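Local atomic coordinates of immunoreactive 84kD antigen PG93 (Porphyromonas gingivalis, PDB entry 5M11), a protein that serves as an essential bacterial surface component of the type-IX secretion system and binds zinc and calcium ions. Residues P311-F316 against A341-L346; F316-F321 against A373-V378; H323-A328 against L346-R351; P383-V388 against E397-K402; R423-A428 against F470-I475. All coordinates share one frame; numbering follows the deposited sequence.

Contact 1 (P311-F316 against A341-L346); sequences PGDNDF and AGMVKL. With ZN (zinc ion), chain H.
In the second beta-propeller of the chain, the loop leading into the innermost strand of one four-stranded blade folds over the third strand, 343-347, and is pinned there by Lys345. The closely packed part surrounds the ammonium group. With CG anti to the carbonyl carbon and a single bend at chi3 (-68°), the lysine chain passes Pro311, its CD 3.7 Å from Pro311 CB, and crosses the side chains of Asp313 and Phe316 at about right angles. NZ forms a salt bridge of 2.8 Å with Asp313 OD2, met nearly along the C-O axis. It also donates to Asp315 O at 2.6 Å, coming from above the carbonyl plane, and more weakly to Asp313 O. One face of Phe316 completes the setting through a cation-pi interaction, Lys345 NZ standing over the ring 3.4 Å from Phe316 CZ. Charge, carbonyl dipoles and ring together would be expected to keep this buried lysine protonated. The other side is looser. There Met343, partly exposed and bent at both chi2 and chi3, reaches back so that its CE rests 3.8 Å from Gly312 CA, while its CG meets Asp313 OD1 tip to tip. Asp315 lends the lysine its backbone oxygen and gives its carboxylate to a zinc ion shared with His340, Asp315 OD2 lying 2.1 Å from the metal.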
# COMPACT_ATOMS: atom_id res chain seq x y z
N PRO A 311 -7.79 3.27 6.62
CA PRO A 311 -6.61 3.61 7.44
C PRO A 311 -6.23 5.09 7.33
O PRO A 311 -6.64 5.75 6.38
CB PRO A 311 -5.51 2.69 6.88
CG PRO A 311 -5.94 2.34 5.54
CD PRO A 311 -7.44 2.39 5.49
N GLY A 312 -5.47 5.60 8.30
CA GLY A 312 -5.00 6.98 8.33
C GLY A 312 -4.12 7.32 7.14
O GLY A 312 -4.18 8.43 6.61
N ASP A 313 -3.28 6.34 6.72
CA ASP A 313 -2.38 6.34 5.56
C ASP A 313 -2.21 4.89 5.07
O ASP A 313 -2.77 3.98 5.67
CB ASP A 313 -1.02 7.01 5.89
CG ASP A 313 -0.28 6.53 7.12
OD1 ASP A 313 0.36 7.36 7.79
OD2 ASP A 313 -0.28 5.30 7.37
N ASN A 314 -1.48 4.68 3.97
CA ASN A 314 -1.29 3.34 3.41
C ASN A 314 0.10 2.79 3.77
O ASN A 314 0.67 2.02 2.99
CB ASN A 314 -1.48 3.35 1.90
CG ASN A 314 -2.81 3.90 1.42
OD1 ASN A 314 -3.87 3.44 1.82
ND2 ASN A 314 -2.75 4.83 0.47
N ASP A 315 0.61 3.15 4.99
CA ASP A 315 1.95 2.75 5.45
C ASP A 315 1.90 1.67 6.54
O ASP A 315 1.42 1.90 7.64
CB ASP A 315 2.74 3.98 5.94
CG ASP A 315 2.82 5.17 5.00
OD1 ASP A 315 2.05 5.22 4.02
OD2 ASP A 315 3.62 6.09 5.28
N PHE A 316 2.38 0.46 6.22
CA PHE A 316 2.35 -0.67 7.13
C PHE A 316 3.78 -1.21 7.28
O PHE A 316 4.13 -2.28 6.77
CB PHE A 316 1.33 -1.74 6.66
CG PHE A 316 -0.07 -1.17 6.65
CD1 PHE A 316 -0.94 -1.39 7.71
CD2 PHE A 316 -0.50 -0.33 5.61
CE1 PHE A 316 -2.20 -0.78 7.74
CE2 PHE A 316 -1.74 0.30 5.66
CZ PHE A 316 -2.59 0.06 6.71
N ALA A 341 5.53 11.68 9.90
CA ALA A 341 4.45 11.92 10.86
C ALA A 341 3.98 10.61 11.53
O ALA A 341 3.72 9.62 10.84
CB ALA A 341 3.29 12.61 10.17
N GLY A 342 3.95 10.61 12.86
CA GLY A 342 3.53 9.48 13.67
C GLY A 342 2.10 9.10 13.37
O GLY A 342 1.25 9.99 13.17
N MET A 343 1.83 7.77 13.26
CA MET A 343 0.52 7.24 12.94
C MET A 343 0.37 5.80 13.44
O MET A 343 1.18 4.92 13.13
CB MET A 343 0.26 7.35 11.42
CG MET A 343 -1.04 6.72 10.94
SD MET A 343 -2.54 7.68 11.25
CE MET A 343 -2.33 9.05 10.08
N VAL A 344 -0.67 5.58 14.24
CA VAL A 344 -1.00 4.26 14.76
C VAL A 344 -2.40 3.94 14.22
O VAL A 344 -3.31 4.77 14.29
CB VAL A 344 -0.89 4.17 16.31
CG1 VAL A 344 -1.23 2.77 16.81
CG2 VAL A 344 0.51 4.56 16.79
N LYS A 345 -2.55 2.77 13.60
CA LYS A 345 -3.81 2.38 13.02
C LYS A 345 -4.29 1.08 13.62
O LYS A 345 -3.53 0.11 13.67
CB LYS A 345 -3.67 2.25 11.51
CG LYS A 345 -3.53 3.58 10.81
CD LYS A 345 -2.91 3.45 9.45
CE LYS A 345 -1.47 3.03 9.50
NZ LYS A 345 -0.99 2.71 8.15
N LEU A 346 -5.56 1.06 14.07
CA LEU A 346 -6.21 -0.12 14.63
C LEU A 346 -7.45 -0.44 13.82
O LEU A 346 -8.25 0.47 13.57
CB LEU A 346 -6.59 0.04 16.11
CG LEU A 346 -5.61 0.64 17.12
CD1 LEU A 346 -6.04 0.27 18.50
CD2 LEU A 346 -4.17 0.15 16.93
ZN ZN H . 4.05 8.00 4.54

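Contact 2 (F316-F321 against A373-V378). With ZN (zinc ion), chain F.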
# COMPACT_ATOMS: atom_id res chain seq x y z
N PHE A 316 2.38 0.46 6.22
CA PHE A 316 2.35 -0.67 7.13
C PHE A 316 3.78 -1.21 7.28
O PHE A 316 4.13 -2.28 6.77
CB PHE A 316 1.33 -1.74 6.66
CG PHE A 316 -0.07 -1.17 6.65
CD1 PHE A 316 -0.94 -1.39 7.71
CD2 PHE A 316 -0.50 -0.33 5.61
CE1 PHE A 316 -2.20 -0.78 7.74
CE2 PHE A 316 -1.74 0.30 5.66
CZ PHE A 316 -2.59 0.06 6.71
N TYR A 317 4.61 -0.39 7.97
CA TYR A 317 6.00 -0.68 8.29
C TYR A 317 6.02 -1.90 9.21
O TYR A 317 6.77 -2.85 8.97
CB TYR A 317 6.67 0.55 8.96
CG TYR A 317 8.10 0.29 9.37
CD1 TYR A 317 9.15 0.45 8.47
CD2 TYR A 317 8.40 -0.21 10.64
CE1 TYR A 317 10.46 0.13 8.82
CE2 TYR A 317 9.70 -0.55 10.99
CZ TYR A 317 10.73 -0.37 10.08
OH TYR A 317 12.03 -0.67 10.43
N GLU A 318 5.19 -1.86 10.25
CA GLU A 318 5.06 -2.94 11.21
C GLU A 318 3.57 -3.12 11.52
O GLU A 318 2.83 -2.13 11.57
CB GLU A 318 5.92 -2.71 12.47
CG GLU A 318 5.82 -3.78 13.57
CD GLU A 318 6.60 -5.10 13.53
OE1 GLU A 318 7.28 -5.38 12.52
OE2 GLU A 318 6.49 -5.86 14.52
N MET A 319 3.13 -4.38 11.62
CA MET A 319 1.78 -4.82 11.93
C MET A 319 1.79 -5.97 12.91
O MET A 319 2.69 -6.81 12.84
CB MET A 319 1.02 -5.29 10.68
CG MET A 319 0.78 -4.30 9.60
SD MET A 319 -0.49 -5.05 8.55
CE MET A 319 0.40 -6.35 7.76
N ARG A 320 0.76 -6.08 13.74
CA ARG A 320 0.56 -7.17 14.70
C ARG A 320 -0.93 -7.51 14.71
O ARG A 320 -1.74 -6.61 14.50
CB ARG A 320 1.03 -6.75 16.13
CG ARG A 320 2.55 -6.53 16.35
CD ARG A 320 3.40 -7.81 16.36
NE ARG A 320 2.86 -8.85 17.25
CZ ARG A 320 3.23 -10.13 17.27
NH1 ARG A 320 4.17 -10.57 16.43
NH2 ARG A 320 2.68 -10.98 18.12
N PHE A 321 -1.31 -8.78 14.94
CA PHE A 321 -2.74 -9.11 15.06
C PHE A 321 -3.01 -9.70 16.44
O PHE A 321 -2.50 -10.78 16.75
CB PHE A 321 -3.23 -10.05 13.96
CG PHE A 321 -4.73 -9.95 13.79
CD1 PHE A 321 -5.28 -9.00 12.94
CD2 PHE A 321 -5.59 -10.76 14.51
CE1 PHE A 321 -6.67 -8.88 12.80
CE2 PHE A 321 -6.97 -10.63 14.39
CZ PHE A 321 -7.50 -9.69 13.54
N ALA A 373 6.70 6.38 14.33
CA ALA A 373 6.19 5.29 15.18
C ALA A 373 6.54 4.00 14.44
O ALA A 373 6.08 3.80 13.31
CB ALA A 373 4.69 5.45 15.38
N ILE A 374 7.43 3.17 15.00
CA ILE A 374 7.94 2.01 14.26
C ILE A 374 7.64 0.61 14.89
O ILE A 374 7.92 -0.39 14.21
CB ILE A 374 9.46 2.16 14.02
CG1 ILE A 374 10.19 2.57 15.30
CG2 ILE A 374 9.74 3.13 12.88
CD1 ILE A 374 11.43 1.99 15.42
N ASP A 375 7.13 0.53 16.13
CA ASP A 375 6.80 -0.77 16.73
C ASP A 375 5.63 -0.67 17.72
O ASP A 375 5.43 0.35 18.39
CB ASP A 375 8.02 -1.44 17.40
CG ASP A 375 8.10 -2.98 17.30
OD1 ASP A 375 7.04 -3.62 17.04
OD2 ASP A 375 9.20 -3.53 17.50
N ILE A 376 4.83 -1.74 17.75
CA ILE A 376 3.67 -1.91 18.62
C ILE A 376 3.91 -3.10 19.54
O ILE A 376 4.62 -4.05 19.17
CB ILE A 376 2.36 -2.10 17.81
CG1 ILE A 376 2.31 -1.24 16.50
CG2 ILE A 376 1.11 -1.87 18.69
CD1 ILE A 376 2.05 0.30 16.65
N ALA A 377 3.34 -3.03 20.75
CA ALA A 377 3.33 -4.09 21.74
C ALA A 377 1.99 -4.04 22.44
O ALA A 377 1.68 -3.03 23.06
CB ALA A 377 4.49 -3.96 22.73
N VAL A 378 1.17 -5.07 22.25
CA VAL A 378 -0.18 -5.15 22.83
C VAL A 378 -0.14 -6.00 24.09
O VAL A 378 0.49 -7.06 24.09
CB VAL A 378 -1.19 -5.73 21.80
CG1 VAL A 378 -2.62 -5.60 22.32
CG2 VAL A 378 -1.05 -5.07 20.45
ZN ZN F . 6.35 -7.53 12.41
O HOH W 1 8.38 -7.58 11.25
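Tyr317 lies alongside Ile374, both side chains pointing the same way, with the isoleucine CG2 over one face of the ring and Tyr317 CE2 4.1 Å from Ile374 CB. The two residues sit at the starts of the innermost strands of successive propeller blades. Strands 318-321 and 373-378 run nearly parallel (13°), their axes 6.8 Å apart, and meet through side chains and the Ile374 carbonyl. Each begins with a classic beta bulge: Tyr317 and Glu318 both face Ala329, while Ile374 and Asp375 both face Gly389. Glu318 extends with CG anti to the backbone N and then bends at chi2 (82°), bringing OE1 to 2.3 Å from a zinc ion that also holds water 1; Asp592 belongs to the same site. Glu318 OE2 comes 3.4 Å from Asp375 OD1, the two carboxylate planes being turned 77° apart. Asp375 OD1 receives a weak bond from the backbone N of Ile376, and OD2 a weak one from Ile427 N of the next blade. Two acidic groups so close should repel each other, so the zinc probably offsets part of their negative charge, and a raised proton affinity at Asp375 is conceivable.

Contact 3 (H323-A328 against L346-R351); sequences HGRLYA and LYDGNR. With ZN (zinc ion), chain J.
Leu346 and Tyr327 face each other as an antiparallel non-hydrogen-bonded pair, while Leu326 and Tyr347 form the adjoining hydrogen-bonded pair. Both Leu346 and Tyr327 have CG anti to the carbonyl carbon (chi1 -46° and -60°), and the side chains cross obliquely, Leu346 CD2 coming 3.5 Å from Tyr327 CD1. On the opposite face, Leu326 and Tyr347 instead place CG anti to the backbone N, and meet at their CB atoms, 4.1 Å apart. Leu326 N donates to Tyr347 O at 3.1 Å, in the carbonyl plane and on a lone pair, and Tyr347 N answers to Leu326 O. Extended Arg325 runs beside Asp348 in a long salt bridge, Arg325 NH2 3.7 Å from Asp348 OD1, which lies well out of the guanidinium plane. In the turn before strand 325-329, His323 ND1 binds a zinc ion. The contact joins the second and third strands of a blade: Leu326 packs on strands 318-322 and 647-652, while Tyr327 meets strand 373-378 and hydrogen-bonds through its hydroxyl to Pro383 O.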
# COMPACT_ATOMS: atom_id res chain seq x y z
N HIS A 323 -6.16 -9.84 19.91
CA HIS A 323 -7.50 -9.63 20.45
C HIS A 323 -8.54 -9.23 19.38
O HIS A 323 -9.35 -8.33 19.63
CB HIS A 323 -7.49 -8.57 21.58
CG HIS A 323 -6.49 -8.82 22.68
ND1 HIS A 323 -6.50 -10.00 23.42
CD2 HIS A 323 -5.52 -8.02 23.16
CE1 HIS A 323 -5.52 -9.88 24.30
NE2 HIS A 323 -4.91 -8.70 24.19
N GLY A 324 -8.50 -9.93 18.23
CA GLY A 324 -9.37 -9.72 17.06
C GLY A 324 -9.23 -8.34 16.41
O GLY A 324 -10.18 -7.86 15.78
N ARG A 325 -8.06 -7.70 16.58
CA ARG A 325 -7.72 -6.37 16.08
C ARG A 325 -6.37 -6.37 15.42
O ARG A 325 -5.47 -7.13 15.81
CB ARG A 325 -7.68 -5.36 17.24
CG ARG A 325 -9.00 -4.69 17.55
CD ARG A 325 -8.98 -4.02 18.91
NE ARG A 325 -10.30 -3.48 19.24
CZ ARG A 325 -11.23 -4.12 19.95
NH1 ARG A 325 -10.97 -5.32 20.45
NH2 ARG A 325 -12.41 -3.56 20.18
N LEU A 326 -6.21 -5.48 14.42
CA LEU A 326 -4.95 -5.27 13.73
C LEU A 326 -4.33 -4.02 14.32
O LEU A 326 -5.04 -3.05 14.57
CB LEU A 326 -5.16 -5.15 12.20
CG LEU A 326 -3.93 -4.90 11.31
CD1 LEU A 326 -3.22 -6.18 10.97
CD2 LEU A 326 -4.33 -4.20 10.03
N TYR A 327 -3.03 -4.06 14.60
CA TYR A 327 -2.26 -2.94 15.13
C TYR A 327 -1.19 -2.64 14.11
O TYR A 327 -0.46 -3.54 13.72
CB TYR A 327 -1.67 -3.26 16.53
CG TYR A 327 -2.70 -3.59 17.60
CD1 TYR A 327 -3.01 -2.66 18.59
CD2 TYR A 327 -3.34 -4.83 17.64
CE1 TYR A 327 -3.95 -2.95 19.58
CE2 TYR A 327 -4.28 -5.13 18.63
CZ TYR A 327 -4.58 -4.19 19.60
OH TYR A 327 -5.50 -4.49 20.56
N ALA A 328 -1.14 -1.41 13.60
CA ALA A 328 -0.17 -1.03 12.58
C ALA A 328 0.51 0.31 12.88
O ALA A 328 -0.13 1.25 13.38
CB ALA A 328 -0.84 -0.96 11.23
N LEU A 346 -5.56 1.06 14.07
CA LEU A 346 -6.21 -0.12 14.63
C LEU A 346 -7.45 -0.44 13.82
O LEU A 346 -8.25 0.47 13.57
CB LEU A 346 -6.59 0.04 16.11
CG LEU A 346 -5.61 0.64 17.12
CD1 LEU A 346 -6.04 0.27 18.50
CD2 LEU A 346 -4.17 0.15 16.93
N TYR A 347 -7.59 -1.71 13.39
CA TYR A 347 -8.73 -2.16 12.58
C TYR A 347 -9.52 -3.23 13.33
O TYR A 347 -8.99 -4.27 13.71
CB TYR A 347 -8.28 -2.63 11.20
CG TYR A 347 -9.42 -2.94 10.24
CD1 TYR A 347 -10.34 -1.95 9.89
CD2 TYR A 347 -9.54 -4.19 9.64
CE1 TYR A 347 -11.38 -2.22 9.00
CE2 TYR A 347 -10.56 -4.46 8.73
CZ TYR A 347 -11.48 -3.47 8.42
OH TYR A 347 -12.49 -3.74 7.52
N ASP A 348 -10.79 -2.93 13.56
CA ASP A 348 -11.80 -3.70 14.29
C ASP A 348 -12.24 -4.97 13.56
O ASP A 348 -12.72 -5.92 14.19
CB ASP A 348 -13.03 -2.79 14.47
CG ASP A 348 -13.99 -3.18 15.56
OD1 ASP A 348 -13.52 -3.48 16.70
OD2 ASP A 348 -15.21 -3.11 15.32
N GLY A 349 -12.11 -4.96 12.24
CA GLY A 349 -12.59 -6.00 11.35
C GLY A 349 -13.65 -5.37 10.47
O GLY A 349 -14.07 -5.96 9.47
N ASN A 350 -14.10 -4.14 10.85
CA ASN A 350 -15.09 -3.34 10.13
C ASN A 350 -14.67 -1.85 10.07
O ASN A 350 -14.59 -1.31 8.96
CB ASN A 350 -16.51 -3.49 10.71
CG ASN A 350 -16.61 -3.38 12.21
OD1 ASN A 350 -16.33 -4.34 12.94
ND2 ASN A 350 -17.02 -2.22 12.71
N ARG A 351 -14.35 -1.21 11.24
CA ARG A 351 -13.94 0.21 11.26
C ARG A 351 -12.49 0.41 11.76
O ARG A 351 -11.93 -0.48 12.40
CB ARG A 351 -14.93 1.07 12.08
CG ARG A 351 -14.81 1.03 13.61
CD ARG A 351 -14.82 2.41 14.27
NE ARG A 351 -15.99 3.21 13.88
CZ ARG A 351 -16.52 4.19 14.60
NH1 ARG A 351 -15.99 4.53 15.77
NH2 ARG A 351 -17.59 4.85 14.16
ZN ZN J . -8.42 -10.47 23.89

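Contact 4 (P383-V388 against E397-K402); sequences PDHFFV and EFKDGK. With ZN (zinc ion), chain D.
A beta hairpin, strands 386-390 and 394-399, forms the middle of a propeller blade and carries a zinc site at its end. Asp384 OD2 and Lys399 NZ each bind the metal at 2.1 Å, and Asp382 completes the trio of protein ligands. Lys399 gets there by bending at chi2 and chi4, and its NZ lies 2.8 Å from Asp400 OD1, a salt bridge only if the lysine is charged. His385 NE2 donates to Glu397 OE2 at 2.8 Å, the bond being received on the anti lone pair of OE2, almost in the imidazole plane; Glu397 OE1 is hydrogen-bonded to Tyr407 OH. The same glutamate lays its extended chain beside Phe387, CG over the ring face. On the other face of the hairpin, Phe386, its CG in the crowded position (chi1 60°), presents its ring to Phe398 CB, 3.6 Å from the ring centroid. The two rings are almost parallel (6°) but barely overlap. Phe398 N donates to Phe386 O at 2.9 Å, nearly along the C=O axis. A zinc-bound amine would probably be neutral and could donate an N-H to Asp400 OD1, while the aspartates would balance the ion's charge.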
# COMPACT_ATOMS: atom_id res chain seq x y z
N PRO A 383 -6.92 -5.39 25.23
CA PRO A 383 -6.69 -4.90 23.85
C PRO A 383 -6.45 -3.40 23.73
O PRO A 383 -5.68 -3.01 22.86
CB PRO A 383 -7.98 -5.26 23.11
CG PRO A 383 -8.99 -5.50 24.17
CD PRO A 383 -8.23 -6.07 25.32
N ASP A 384 -7.11 -2.57 24.57
CA ASP A 384 -6.96 -1.13 24.50
C ASP A 384 -5.71 -0.65 25.22
O ASP A 384 -5.39 0.53 25.15
CB ASP A 384 -8.22 -0.36 24.97
CG ASP A 384 -8.96 -0.91 26.17
OD1 ASP A 384 -10.08 -1.44 25.99
OD2 ASP A 384 -8.46 -0.73 27.32
N HIS A 385 -4.95 -1.57 25.83
CA HIS A 385 -3.70 -1.26 26.51
C HIS A 385 -2.54 -1.76 25.67
O HIS A 385 -2.26 -2.96 25.63
CB HIS A 385 -3.68 -1.84 27.94
CG HIS A 385 -2.54 -1.36 28.80
ND1 HIS A 385 -1.88 -2.23 29.68
CD2 HIS A 385 -1.99 -0.13 28.92
CE1 HIS A 385 -0.95 -1.49 30.27
NE2 HIS A 385 -0.98 -0.23 29.85
N PHE A 386 -1.90 -0.83 24.95
CA PHE A 386 -0.75 -1.14 24.11
C PHE A 386 0.27 -0.03 24.21
O PHE A 386 -0.07 1.09 24.58
CB PHE A 386 -1.16 -1.40 22.64
CG PHE A 386 -1.87 -0.27 21.93
CD1 PHE A 386 -1.15 0.65 21.17
CD2 PHE A 386 -3.25 -0.13 21.99
CE1 PHE A 386 -1.80 1.69 20.51
CE2 PHE A 386 -3.90 0.92 21.34
CZ PHE A 386 -3.18 1.81 20.59
N PHE A 387 1.53 -0.36 23.87
CA PHE A 387 2.67 0.56 23.85
C PHE A 387 3.17 0.76 22.42
O PHE A 387 3.00 -0.12 21.56
CB PHE A 387 3.81 0.05 24.74
CG PHE A 387 3.64 0.33 26.22
CD1 PHE A 387 4.15 1.49 26.79
CD2 PHE A 387 2.98 -0.58 27.04
CE1 PHE A 387 3.99 1.75 28.16
CE2 PHE A 387 2.80 -0.31 28.40
CZ PHE A 387 3.32 0.84 28.95
N VAL A 388 3.75 1.95 22.15
CA VAL A 388 4.29 2.31 20.84
C VAL A 388 5.71 2.88 20.99
O VAL A 388 5.94 3.79 21.78
CB VAL A 388 3.37 3.26 20.04
CG1 VAL A 388 3.96 3.58 18.66
CG2 VAL A 388 1.97 2.67 19.89
N GLU A 397 2.40 5.17 25.72
CA GLU A 397 1.41 4.31 26.34
C GLU A 397 0.04 4.74 25.87
O GLU A 397 -0.33 5.92 25.99
CB GLU A 397 1.50 4.36 27.88
CG GLU A 397 0.66 3.30 28.57
CD GLU A 397 0.91 3.04 30.04
OE1 GLU A 397 1.83 3.67 30.62
OE2 GLU A 397 0.21 2.19 30.62
N PHE A 398 -0.71 3.78 25.33
CA PHE A 398 -2.08 3.99 24.90
C PHE A 398 -2.98 3.20 25.83
O PHE A 398 -2.60 2.10 26.26
CB PHE A 398 -2.27 3.62 23.43
CG PHE A 398 -1.61 4.60 22.49
CD1 PHE A 398 -2.34 5.63 21.91
CD2 PHE A 398 -0.25 4.50 22.19
CE1 PHE A 398 -1.72 6.54 21.05
CE2 PHE A 398 0.36 5.42 21.34
CZ PHE A 398 -0.37 6.43 20.77
N LYS A 399 -4.11 3.80 26.23
CA LYS A 399 -5.07 3.19 27.14
C LYS A 399 -6.48 3.76 26.90
O LYS A 399 -6.69 4.99 26.98
CB LYS A 399 -4.60 3.37 28.60
CG LYS A 399 -5.43 2.66 29.67
CD LYS A 399 -4.99 1.22 29.95
CE LYS A 399 -5.84 0.55 31.01
NZ LYS A 399 -7.21 0.22 30.52
N ASP A 400 -7.43 2.86 26.59
CA ASP A 400 -8.85 3.14 26.34
C ASP A 400 -9.10 4.26 25.29
O ASP A 400 -9.90 5.17 25.51
CB ASP A 400 -9.60 3.44 27.66
CG ASP A 400 -9.95 2.18 28.42
OD1 ASP A 400 -9.21 1.82 29.36
OD2 ASP A 400 -10.95 1.52 28.06
N GLY A 401 -8.43 4.13 24.14
CA GLY A 401 -8.59 5.02 22.99
C GLY A 401 -7.95 6.39 23.04
O GLY A 401 -8.35 7.29 22.28
N LYS A 402 -6.95 6.56 23.92
CA LYS A 402 -6.21 7.82 24.11
C LYS A 402 -4.77 7.53 24.53
O LYS A 402 -4.51 6.46 25.09
CB LYS A 402 -6.90 8.69 25.19
CG LYS A 402 -8.20 9.38 24.76
CD LYS A 402 -8.87 10.12 25.90
CE LYS A 402 -10.24 10.62 25.53
NZ LYS A 402 -10.82 11.49 26.60
ZN ZN D . -7.79 -1.35 29.26

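Contact 5 (R423-A428 against F470-I475); sequences RVKAIA and FGNMII
Lys425 NZ is held by one hydrogen bond at this meeting of propeller blades, to the hydroxyl of Tyr317 in another blade. The lysine gets there fully extended, CG anti to the backbone N, and its methylene groups run over the backbone of 470-475. Lys425 CD lies 3.4 Å from Phe470 O, while Lys425 CE lies 3.3 Å from Gly471 O. Ala426 CB also lies 3.3 Å from Gly471 O; Ala426 N is near, but at too poor an angle to bond. The innermost strands of two successive blades meet here. Strand 422-429 turns a corner at Ala426, whose positive phi and psi (57° and 54°) bring it against the other strand, so that Ala426 CA and Asn472 CA are 3.9 Å apart. Val424 is backbone hydrogen-bonded to Thr390 of the preceding blade, and Ala428 to Trp436 of its own. In strand 470-475, Asn484 OD1 accepts a hydrogen bond from Asn472 N. Met473 stays extended until chi3 (-67°), where it bends, and its methyl meets the carbonyl oxygen of the corner residue, Met473 CE 3.4 Å from Ala426 O. Past the corner the side-chain contact is apolar, with Ala428 CB packing near Met473 SD. Ile475, with CG1 anti to the carbonyl carbon, finishes the row by setting CD1 3.9 Å from Ala428 CB.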
# COMPACT_ATOMS: atom_id res chain seq x y z
N ARG A 423 15.28 6.53 20.78
CA ARG A 423 14.83 5.69 19.68
C ARG A 423 14.52 4.26 20.18
O ARG A 423 15.44 3.50 20.48
CB ARG A 423 15.85 5.71 18.54
CG ARG A 423 17.30 5.79 18.97
CD ARG A 423 18.20 6.06 17.78
NE ARG A 423 17.97 7.38 17.20
CZ ARG A 423 18.93 8.26 16.93
NH1 ARG A 423 20.19 7.98 17.22
NH2 ARG A 423 18.63 9.44 16.40
N VAL A 424 13.21 3.93 20.28
CA VAL A 424 12.66 2.68 20.82
C VAL A 424 12.14 1.72 19.72
O VAL A 424 11.13 2.03 19.07
CB VAL A 424 11.51 2.99 21.85
CG1 VAL A 424 11.04 1.73 22.57
CG2 VAL A 424 11.92 4.06 22.87
N LYS A 425 12.78 0.54 19.57
CA LYS A 425 12.36 -0.52 18.65
C LYS A 425 12.42 -1.89 19.38
O LYS A 425 12.95 -1.93 20.48
CB LYS A 425 13.19 -0.53 17.34
CG LYS A 425 12.48 -1.33 16.26
CD LYS A 425 13.15 -1.43 14.91
CE LYS A 425 12.16 -2.17 14.04
NZ LYS A 425 12.59 -2.32 12.63
N ALA A 426 11.89 -2.99 18.77
CA ALA A 426 11.86 -4.37 19.30
C ALA A 426 11.15 -4.49 20.68
O ALA A 426 11.72 -5.06 21.63
CB ALA A 426 13.27 -4.95 19.37
N ILE A 427 9.89 -3.98 20.78
CA ILE A 427 9.09 -4.00 22.03
C ILE A 427 8.10 -5.17 22.05
O ILE A 427 7.33 -5.35 21.10
CB ILE A 427 8.36 -2.67 22.36
CG1 ILE A 427 7.54 -2.12 21.16
CG2 ILE A 427 9.36 -1.65 22.90
CD1 ILE A 427 6.46 -1.04 21.50
N ALA A 428 8.08 -5.93 23.17
CA ALA A 428 7.15 -7.04 23.36
C ALA A 428 6.77 -7.19 24.84
O ALA A 428 7.41 -6.58 25.70
CB ALA A 428 7.77 -8.33 22.84
N PHE A 470 18.36 -2.48 16.92
CA PHE A 470 17.86 -3.84 16.99
C PHE A 470 16.66 -3.92 16.06
O PHE A 470 16.19 -2.89 15.57
CB PHE A 470 17.47 -4.21 18.44
CG PHE A 470 18.59 -4.59 19.39
CD1 PHE A 470 19.10 -5.88 19.40
CD2 PHE A 470 19.06 -3.68 20.33
CE1 PHE A 470 20.09 -6.25 20.32
CE2 PHE A 470 20.08 -4.04 21.22
CZ PHE A 470 20.58 -5.32 21.22
N GLY A 471 16.15 -5.13 15.84
CA GLY A 471 15.00 -5.35 14.97
C GLY A 471 13.72 -5.56 15.73
O GLY A 471 13.06 -4.60 16.13
N ASN A 472 13.35 -6.82 15.93
CA ASN A 472 12.12 -7.19 16.61
C ASN A 472 12.38 -8.26 17.68
O ASN A 472 13.37 -8.99 17.60
CB ASN A 472 11.07 -7.66 15.59
CG ASN A 472 10.83 -6.70 14.46
OD1 ASN A 472 11.35 -6.87 13.34
ND2 ASN A 472 10.05 -5.66 14.73
N MET A 473 11.52 -8.34 18.69
CA MET A 473 11.73 -9.29 19.77
C MET A 473 10.72 -10.42 19.77
O MET A 473 9.51 -10.19 19.65
CB MET A 473 11.70 -8.55 21.13
CG MET A 473 12.05 -9.42 22.33
SD MET A 473 11.92 -8.48 23.88
CE MET A 473 13.27 -7.33 23.69
N ILE A 474 11.20 -11.66 19.93
CA ILE A 474 10.30 -12.78 20.10
C ILE A 474 10.66 -13.39 21.44
O ILE A 474 11.84 -13.46 21.77
CB ILE A 474 10.17 -13.80 18.94
CG1 ILE A 474 11.42 -14.67 18.75
CG2 ILE A 474 9.78 -13.10 17.65
CD1 ILE A 474 11.14 -15.86 17.96
N ILE A 475 9.64 -13.70 22.27
CA ILE A 475 9.82 -14.26 23.60
C ILE A 475 9.26 -15.70 23.57
O ILE A 475 8.05 -15.89 23.50
CB ILE A 475 9.16 -13.36 24.71
CG1 ILE A 475 9.71 -11.92 24.70
CG2 ILE A 475 9.24 -13.97 26.10
CD1 ILE A 475 8.86 -10.88 25.52

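How the contacts relate
Contacts 1 and 3 lie within one propeller blade and contact 4 within the next, while contacts 2 and 5 join the innermost strands of successive blades. Phe316 belongs to contacts 1 and 2, and Leu346 to contacts 1 and 3, where Leu346 CD1 also packs 3.6 Å from Phe386 CE2 of contact 4. Contacts 2 and 5, centres about 10 Å apart, are linked through Tyr317 and Lys425; Asn472 of contact 5 approaches the zinc-bound Glu318. Tyr327 and Pro383 likewise link contacts 3 and 4, whose centres are about 13 Å apart. Four different zinc ions mark contacts 1 to 4. Contacts 1 and 5 do not touch, their nearest atoms being about 9 Å apart.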